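Local coordinates for NMB1025 protein (Neisseria meningitidis serogroup B, PDB 3KJJ) that is of unknown function but belongs to the YjgF/RutC family, whose relatives include enamine/imine deaminases and proteins described as endoribonucleases, at residues B[46-51]-B[111-116]; B[72-78]-B[100-106]. All blocks are in the same frame, centred on the assembly; numbering follows the deposited sequence. Where two conformers were deposited one is given.

Contact 1. Residues B[46-51]-B[111-116]; sequences QTADVL and EWRVEI
One face of helix 43-60 rests on the start of strand 114-121. Residues 46-51 form regular helix, with Val50 N hydrogen-bonded to Gln46 O (3.0 Å) and Leu51 N to Thr47 O (2.9 Å). Residues 111-113 form a loop that extends at Val114 into strand. The segment axes run nearly parallel, 8.5 Å apart and crossing at -23°; Thr47 CA lies 6.5 Å from Val114 CA, Val50 CA 7.1 Å from Ile116 CA. Strand alternation turns Val114 and Ile116 toward the helix and Glu115 away. The methyl CG1 of Val114 (chi1 p) fits between Gln46 and Thr47, 3.9 Å from Gln46 CB and 3.8 Å from Thr47 OG1, which is hydrogen-bonded to Ala43 O one turn back. Two residues on, Ile116 (m, t) sends CD1 into the hollow between Val50 and Leu51, 3.8 Å from both Val50 CG1 and Leu51 CD2. Val50 (t) lies over both strand residues, its CG2 4.4 Å from Val114 CG1. Met84 of helix 81-91 touches Thr47 and Ile116 and continues this apolar layer. Gln46 (m, t) makes two hydrogen bonds to the loop: Arg113 N donates to OE1 (2.8 Å) and NE2 donates to Glu111 O (3.0 Å); NE2 makes a further one to Gly40 O. The CB of Arg113 points toward the helix, but its guanidinium leads away to a salt bridge with Asp80. This helix-on-sheet packing is thus apolar along the strand, while one buried glutamine amide satisfies Arg113 N and Glu111 O.

Contact 2. Residues B[72-78]-B[100-106]; sequences VIYLRDM and RACVEAR
Strands 72-75 and 100-104 lie side by side in parallel, axes 4.8 Å apart and 17° from alignment. Val72 pairs with Ala101, Ile73 with Cys102, Tyr74 with Val103 and Leu75 with Glu104. The ladder comprises Ile73 N to Ala101 O (2.9 Å), Val103 N to Ile73 O (3.0 Å), Leu75 N to Val103 O (3.0 Å) and Ala105 N to Leu75 O (2.8 Å). On one face Tyr74 (m, chi2 -76°) sets CD1 3.6 Å from Val103 CG2 and 4.0 Å from Ala105 CB. On the other, Ile73 and Leu75 (both m, t) flank Cys102 (t), whose SG lies 4.1 Å from Ile73 CG2 and 3.9 Å from Leu75 CD1. Arg100 (t, t, p) stretches out and lays one guanidinium face against Ile73 CD1, 3.5 Å from Arg100 NH1, which is hydrogen-bonded to Asn85. Arg76 turns helical (-65/-34), its CA 4.5 Å from Arg106 CA, and Asp77 is extended again (-143/110). Selenomethionine Met78 (t, p, p) curls CE to 3.5 Å from Val103 C; Glu104 OE1 (t, t) accepts a hydrogen bond from Met78 N (2.8 Å), tying the turn to the end of strand 99-104. Extended Arg76 (t, t, t) and Arg106 (m, t, t) stack their guanidiniums despite like charge, centres 4.0 Å apart, planes at 27°. Arg100 N is hydrogen-bonded to Ser33 OG of the third subunit; Tyr74 packs on Val103 of the second. Helix 81-91 covers the face carrying Ile73 and Cys102 and also touches Arg100: a beta-alpha-beta crossover, part of the trimeric YjgF fold.

Overall arrangement
Contacts 1 and 2 have centres 11 Å apart and meet along neighbouring antiparallel strands 68-75 and 114-121. Probable hydrogen bonds join Tyr74 N to Glu115 O (2.9 Å) and Arg76 N to Arg113 O (3.2 Å). Along the chain, contact 2 is nested inside the loop closed by contact 1. Met84 of helix 81-91 touches Thr47 and Ile116 of contact 1 and Ile73 of contact 2, so the same sheet face carries both helices. Glu115 points to the reverse face and packs on Ala101 of the second subunit; the Ala101 of contact 2 in turn packs on Glu115 of the third. No ligand marks a functional site here; in YjgF relatives, active-site pockets lie at the subunit interfaces.

Contact 1. Residues B[46-51]-B[111-116]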
loop_
_atom_site.group_PDB
_atom_site.type_symbol
_atom_site.label_atom_id
_atom_site.label_comp_id
_atom_site.label_asym_id
_atom_site.label_seq_id
_atom_site.Cartn_x
_atom_site.Cartn_y
_atom_site.Cartn_z
ATOM N N GLN B 46 5.260 4.072 -21.392
ATOM C CA GLN B 46 5.151 4.675 -20.071
ATOM C C GLN B 46 5.634 3.737 -18.968
ATOM O O GLN B 46 6.304 4.180 -18.028
ATOM C CB GLN B 46 3.723 5.159 -19.817
ATOM C CG GLN B 46 3.389 6.400 -20.649
ATOM C CD GLN B 46 2.041 6.988 -20.308
ATOM O OE1 GLN B 46 1.298 6.431 -19.501
ATOM N NE2 GLN B 46 1.720 8.128 -20.916
ATOM N N THR B 47 5.334 2.446 -19.106
ATOM C CA THR B 47 5.780 1.451 -18.129
ATOM C C THR B 47 7.316 1.441 -18.102
ATOM O O THR B 47 7.914 1.455 -17.023
ATOM C CB THR B 47 5.173 0.032 -18.384
ATOM O OG1 THR B 47 3.734 0.097 -18.347
ATOM C CG2 THR B 47 5.631 -0.963 -17.316
ATOM N N ALA B 48 7.935 1.444 -19.286
ATOM C CA ALA B 48 9.396 1.468 -19.410
ATOM C C ALA B 48 9.990 2.667 -18.678
ATOM O O ALA B 48 10.937 2.513 -17.914
ATOM C CB ALA B 48 9.827 1.479 -20.873
ATOM N N ASP B 49 9.441 3.851 -18.927
ATOM C CA ASP B 49 9.933 5.071 -18.284
ATOM C C ASP B 49 9.827 5.021 -16.761
ATOM O O ASP B 49 10.739 5.478 -16.057
ATOM C CB ASP B 49 9.202 6.312 -18.797
ATOM C CG ASP B 49 9.716 7.590 -18.147
ATOM O OD1 ASP B 49 10.810 8.040 -18.519
ATOM O OD2 ASP B 49 9.029 8.130 -17.259
ATOM N N VAL B 50 8.716 4.473 -16.272
ATOM C CA VAL B 50 8.419 4.398 -14.843
ATOM C C VAL B 50 9.400 3.429 -14.174
ATOM O O VAL B 50 9.945 3.734 -13.115
ATOM C CB VAL B 50 6.929 4.011 -14.600
ATOM C CG1 VAL B 50 6.699 3.436 -13.215
ATOM C CG2 VAL B 50 6.018 5.253 -14.813
ATOM N N LEU B 51 9.629 2.280 -14.812
ATOM C CA LEU B 51 10.609 1.314 -14.311
ATOM C C LEU B 51 12.051 1.854 -14.307
ATOM O O LEU B 51 12.833 1.515 -13.416
ATOM C CB LEU B 51 10.471 -0.045 -15.012
ATOM C CG LEU B 51 9.103 -0.737 -14.822
ATOM C CD1 LEU B 51 8.934 -1.936 -15.739
ATOM C CD2 LEU B 51 8.840 -1.146 -13.364
ATOM N N GLU B 111 -3.542 11.608 -19.211
ATOM C CA GLU B 111 -2.646 10.919 -20.139
ATOM C C GLU B 111 -1.702 9.896 -19.486
ATOM O O GLU B 111 -1.043 9.138 -20.196
ATOM C CB GLU B 111 -1.865 11.904 -21.026
ATOM C CG GLU B 111 -1.324 13.140 -20.327
ATOM C CD GLU B 111 -2.363 14.242 -20.143
ATOM O OE1 GLU B 111 -2.580 14.645 -18.989
ATOM O OE2 GLU B 111 -2.964 14.711 -21.138
ATOM N N TRP B 112 -1.637 9.879 -18.153
ATOM C CA TRP B 112 -0.879 8.843 -17.439
ATOM C C TRP B 112 -1.659 7.539 -17.413
ATOM O O TRP B 112 -2.782 7.483 -16.912
ATOM C CB TRP B 112 -0.558 9.258 -16.004
ATOM C CG TRP B 112 0.331 10.462 -15.846
ATOM C CD1 TRP B 112 1.114 11.059 -16.799
ATOM C CD2 TRP B 112 0.563 11.180 -14.629
ATOM N NE1 TRP B 112 1.793 12.125 -16.252
ATOM C CE2 TRP B 112 1.480 12.214 -14.920
ATOM C CE3 TRP B 112 0.072 11.054 -13.318
ATOM C CZ2 TRP B 112 1.916 13.125 -13.949
ATOM C CZ3 TRP B 112 0.515 11.950 -12.350
ATOM C CH2 TRP B 112 1.427 12.977 -12.674
ATOM N N ARG B 113 -1.042 6.482 -17.928
ATOM C CA ARG B 113 -1.702 5.188 -18.064
ATOM C C ARG B 113 -1.235 4.193 -17.002
ATOM O O ARG B 113 -1.842 3.126 -16.829
ATOM C CB ARG B 113 -1.470 4.631 -19.473
ATOM C CG ARG B 113 -1.749 5.642 -20.581
ATOM C CD ARG B 113 -2.212 4.965 -21.842
ATOM N NE ARG B 113 -3.449 4.222 -21.627
ATOM C CZ ARG B 113 -4.663 4.703 -21.868
ATOM N NH1 ARG B 113 -5.728 3.947 -21.652
ATOM N NH2 ARG B 113 -4.809 5.935 -22.339
ATOM N N VAL B 114 -0.157 4.554 -16.290
ATOM C CA VAL B 114 0.442 3.685 -15.266
ATOM C C VAL B 114 1.174 4.477 -14.174
ATOM O O VAL B 114 1.746 5.539 -14.425
ATOM C CB VAL B 114 1.381 2.598 -15.902
ATOM C CG1 VAL B 114 2.598 3.253 -16.610
ATOM C CG2 VAL B 114 1.820 1.549 -14.871
ATOM N N GLU B 115 1.115 3.952 -12.956
ATOM C CA GLU B 115 1.844 4.482 -11.818
ATOM C C GLU B 115 2.245 3.273 -10.985
ATOM O O GLU B 115 1.431 2.385 -10.747
ATOM C CB GLU B 115 0.965 5.458 -11.009
ATOM C CG GLU B 115 1.648 6.108 -9.800
ATOM C CD GLU B 115 0.849 7.266 -9.198
ATOM O OE1 GLU B 115 -0.041 7.817 -9.879
ATOM O OE2 GLU B 115 1.122 7.640 -8.040
ATOM N N ILE B 116 3.502 3.221 -10.556
ATOM C CA ILE B 116 3.975 2.071 -9.780
ATOM C C ILE B 116 4.586 2.542 -8.467
ATOM O O ILE B 116 5.467 3.419 -8.453
ATOM C CB ILE B 116 4.965 1.187 -10.581
ATOM C CG1 ILE B 116 4.318 0.711 -11.887
ATOM C CG2 ILE B 116 5.452 -0.003 -9.732
ATOM C CD1 ILE B 116 5.247 -0.069 -12.834
#

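Contact 2. Residues B[72-78]-B[100-106]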
loop_
_atom_site.group_PDB
_atom_site.type_symbol
_atom_site.label_atom_id
_atom_site.label_comp_id
_atom_site.label_asym_id
_atom_site.label_seq_id
_atom_site.Cartn_x
_atom_site.Cartn_y
_atom_site.Cartn_z
ATOM N N VAL B 72 2.795 -2.066 -6.205
ATOM C CA VAL B 72 1.399 -1.877 -6.564
ATOM C C VAL B 72 1.405 -1.096 -7.862
ATOM O O VAL B 72 2.073 -0.062 -7.978
ATOM C CB VAL B 72 0.592 -1.131 -5.489
ATOM C CG1 VAL B 72 -0.899 -1.090 -5.866
ATOM C CG2 VAL B 72 0.768 -1.786 -4.143
ATOM N N ILE B 73 0.682 -1.631 -8.841
ATOM C CA ILE B 73 0.623 -1.061 -10.167
ATOM C C ILE B 73 -0.797 -0.592 -10.372
ATOM O O ILE B 73 -1.740 -1.375 -10.260
ATOM C CB ILE B 73 0.996 -2.089 -11.253
ATOM C CG1 ILE B 73 2.425 -2.610 -11.034
ATOM C CG2 ILE B 73 0.863 -1.467 -12.668
ATOM C CD1 ILE B 73 2.706 -3.926 -11.776
ATOM N N TYR B 74 -0.925 0.701 -10.623
ATOM C CA TYR B 74 -2.201 1.313 -10.882
ATOM C C TYR B 74 -2.235 1.559 -12.386
ATOM O O TYR B 74 -1.329 2.176 -12.932
ATOM C CB TYR B 74 -2.315 2.618 -10.096
ATOM C CG TYR B 74 -2.257 2.472 -8.586
ATOM C CD1 TYR B 74 -3.354 1.999 -7.863
ATOM C CD2 TYR B 74 -1.107 2.832 -7.873
ATOM C CE1 TYR B 74 -3.301 1.867 -6.479
ATOM C CE2 TYR B 74 -1.048 2.698 -6.502
ATOM C CZ TYR B 74 -2.144 2.218 -5.811
ATOM O OH TYR B 74 -2.085 2.097 -4.447
ATOM N N LEU B 75 -3.253 1.040 -13.059
ATOM C CA LEU B 75 -3.473 1.375 -14.464
ATOM C C LEU B 75 -4.735 2.203 -14.575
ATOM O O LEU B 75 -5.704 1.945 -13.865
ATOM C CB LEU B 75 -3.615 0.115 -15.325
ATOM C CG LEU B 75 -2.403 -0.803 -15.467
ATOM C CD1 LEU B 75 -2.846 -2.130 -16.091
ATOM C CD2 LEU B 75 -1.300 -0.151 -16.307
ATOM N N ARG B 76 -4.716 3.185 -15.472
ATOM C CA ARG B 76 -5.883 3.998 -15.768
ATOM C C ARG B 76 -6.985 3.141 -16.396
ATOM O O ARG B 76 -8.181 3.354 -16.158
ATOM C CB ARG B 76 -5.502 5.144 -16.708
ATOM C CG ARG B 76 -6.703 5.943 -17.197
ATOM C CD ARG B 76 -6.342 6.979 -18.244
ATOM N NE ARG B 76 -7.505 7.802 -18.573
ATOM C CZ ARG B 76 -7.992 8.775 -17.806
ATOM N NH1 ARG B 76 -7.418 9.075 -16.650
ATOM N NH2 ARG B 76 -9.052 9.467 -18.204
ATOM N N ASP B 77 -6.552 2.163 -17.177
ATOM C CA ASP B 77 -7.419 1.336 -17.971
ATOM C C ASP B 77 -6.879 -0.107 -17.989
ATOM O O ASP B 77 -5.852 -0.372 -18.597
ATOM C CB ASP B 77 -7.487 1.925 -19.391
ATOM C CG ASP B 77 -8.536 1.257 -20.248
ATOM O OD1 ASP B 77 -9.242 1.955 -21.001
ATOM O OD2 ASP B 77 -8.654 0.025 -20.171
HETATM N N MSE B 78 -7.583 -1.031 -17.326
HETATM C CA MSE B 78 -7.158 -2.445 -17.241
HETATM C C MSE B 78 -7.036 -3.126 -18.609
HETATM O O MSE B 78 -6.496 -4.223 -18.718
HETATM C CB MSE B 78 -8.070 -3.251 -16.295
HETATM C CG MSE B 78 -7.562 -4.685 -15.929
HETATM SE SE MSE B 78 -5.867 -4.761 -14.886
HETATM C CE MSE B 78 -6.424 -3.589 -13.463
ATOM N N ARG B 100 3.098 -8.433 -5.649
ATOM C CA ARG B 100 2.559 -7.496 -6.633
ATOM C C ARG B 100 1.041 -7.471 -6.562
ATOM O O ARG B 100 0.410 -8.481 -6.271
ATOM C CB ARG B 100 3.002 -7.891 -8.044
ATOM C CG ARG B 100 2.940 -6.765 -9.055
ATOM C CD ARG B 100 3.228 -7.238 -10.470
ATOM N NE ARG B 100 2.013 -7.666 -11.156
ATOM C CZ ARG B 100 1.804 -7.592 -12.467
ATOM N NH1 ARG B 100 2.724 -7.081 -13.290
ATOM N NH2 ARG B 100 0.647 -8.010 -12.955
ATOM N N ALA B 101 0.473 -6.297 -6.788
ATOM C CA ALA B 101 -0.962 -6.166 -6.988
ATOM C C ALA B 101 -1.192 -5.203 -8.143
ATOM O O ALA B 101 -0.430 -4.255 -8.341
ATOM C CB ALA B 101 -1.647 -5.688 -5.709
ATOM N N CYS B 102 -2.222 -5.461 -8.939
ATOM C CA CYS B 102 -2.504 -4.572 -10.058
ATOM C C CYS B 102 -3.979 -4.250 -10.060
ATOM O O CYS B 102 -4.802 -5.157 -10.111
ATOM C CB CYS B 102 -2.073 -5.173 -11.397
ATOM S SG CYS B 102 -2.286 -4.016 -12.776
ATOM N N VAL B 103 -4.294 -2.961 -9.950
ATOM C CA VAL B 103 -5.687 -2.511 -9.873
ATOM C C VAL B 103 -5.931 -1.337 -10.820
ATOM O O VAL B 103 -4.999 -0.668 -11.257
ATOM C CB VAL B 103 -6.154 -2.167 -8.410
ATOM C CG1 VAL B 103 -5.866 -3.328 -7.449
ATOM C CG2 VAL B 103 -5.524 -0.879 -7.892
ATOM N N GLU B 104 -7.194 -1.114 -11.157
ATOM C CA GLU B 104 -7.543 -0.020 -12.037
ATOM C C GLU B 104 -7.866 1.212 -11.214
ATOM O O GLU B 104 -8.755 1.179 -10.368
ATOM C CB GLU B 104 -8.725 -0.395 -12.923
ATOM C CG GLU B 104 -8.774 0.416 -14.214
ATOM C CD GLU B 104 -10.065 0.212 -14.971
ATOM O OE1 GLU B 104 -10.015 -0.269 -16.122
ATOM O OE2 GLU B 104 -11.128 0.537 -14.411
ATOM N N ALA B 105 -7.134 2.293 -11.466
ATOM C CA ALA B 105 -7.372 3.570 -10.796
ATOM C C ALA B 105 -6.884 4.702 -11.674
ATOM O O ALA B 105 -5.782 4.638 -12.217
ATOM C CB ALA B 105 -6.658 3.610 -9.454
ATOM N N ARG B 106 -7.695 5.750 -11.806
ATOM C CA ARG B 106 -7.308 6.915 -12.597
ATOM C C ARG B 106 -6.245 7.746 -11.875
ATOM O O ARG B 106 -6.297 7.911 -10.656
ATOM C CB ARG B 106 -8.531 7.773 -12.931
ATOM C CG ARG B 106 -9.524 7.064 -13.836
ATOM C CD ARG B 106 -10.496 8.037 -14.459
ATOM N NE ARG B 106 -11.023 7.521 -15.719
ATOM C CZ ARG B 106 -11.720 8.240 -16.593
ATOM N NH1 ARG B 106 -11.984 9.521 -16.356
ATOM N NH2 ARG B 106 -12.146 7.680 -17.709
#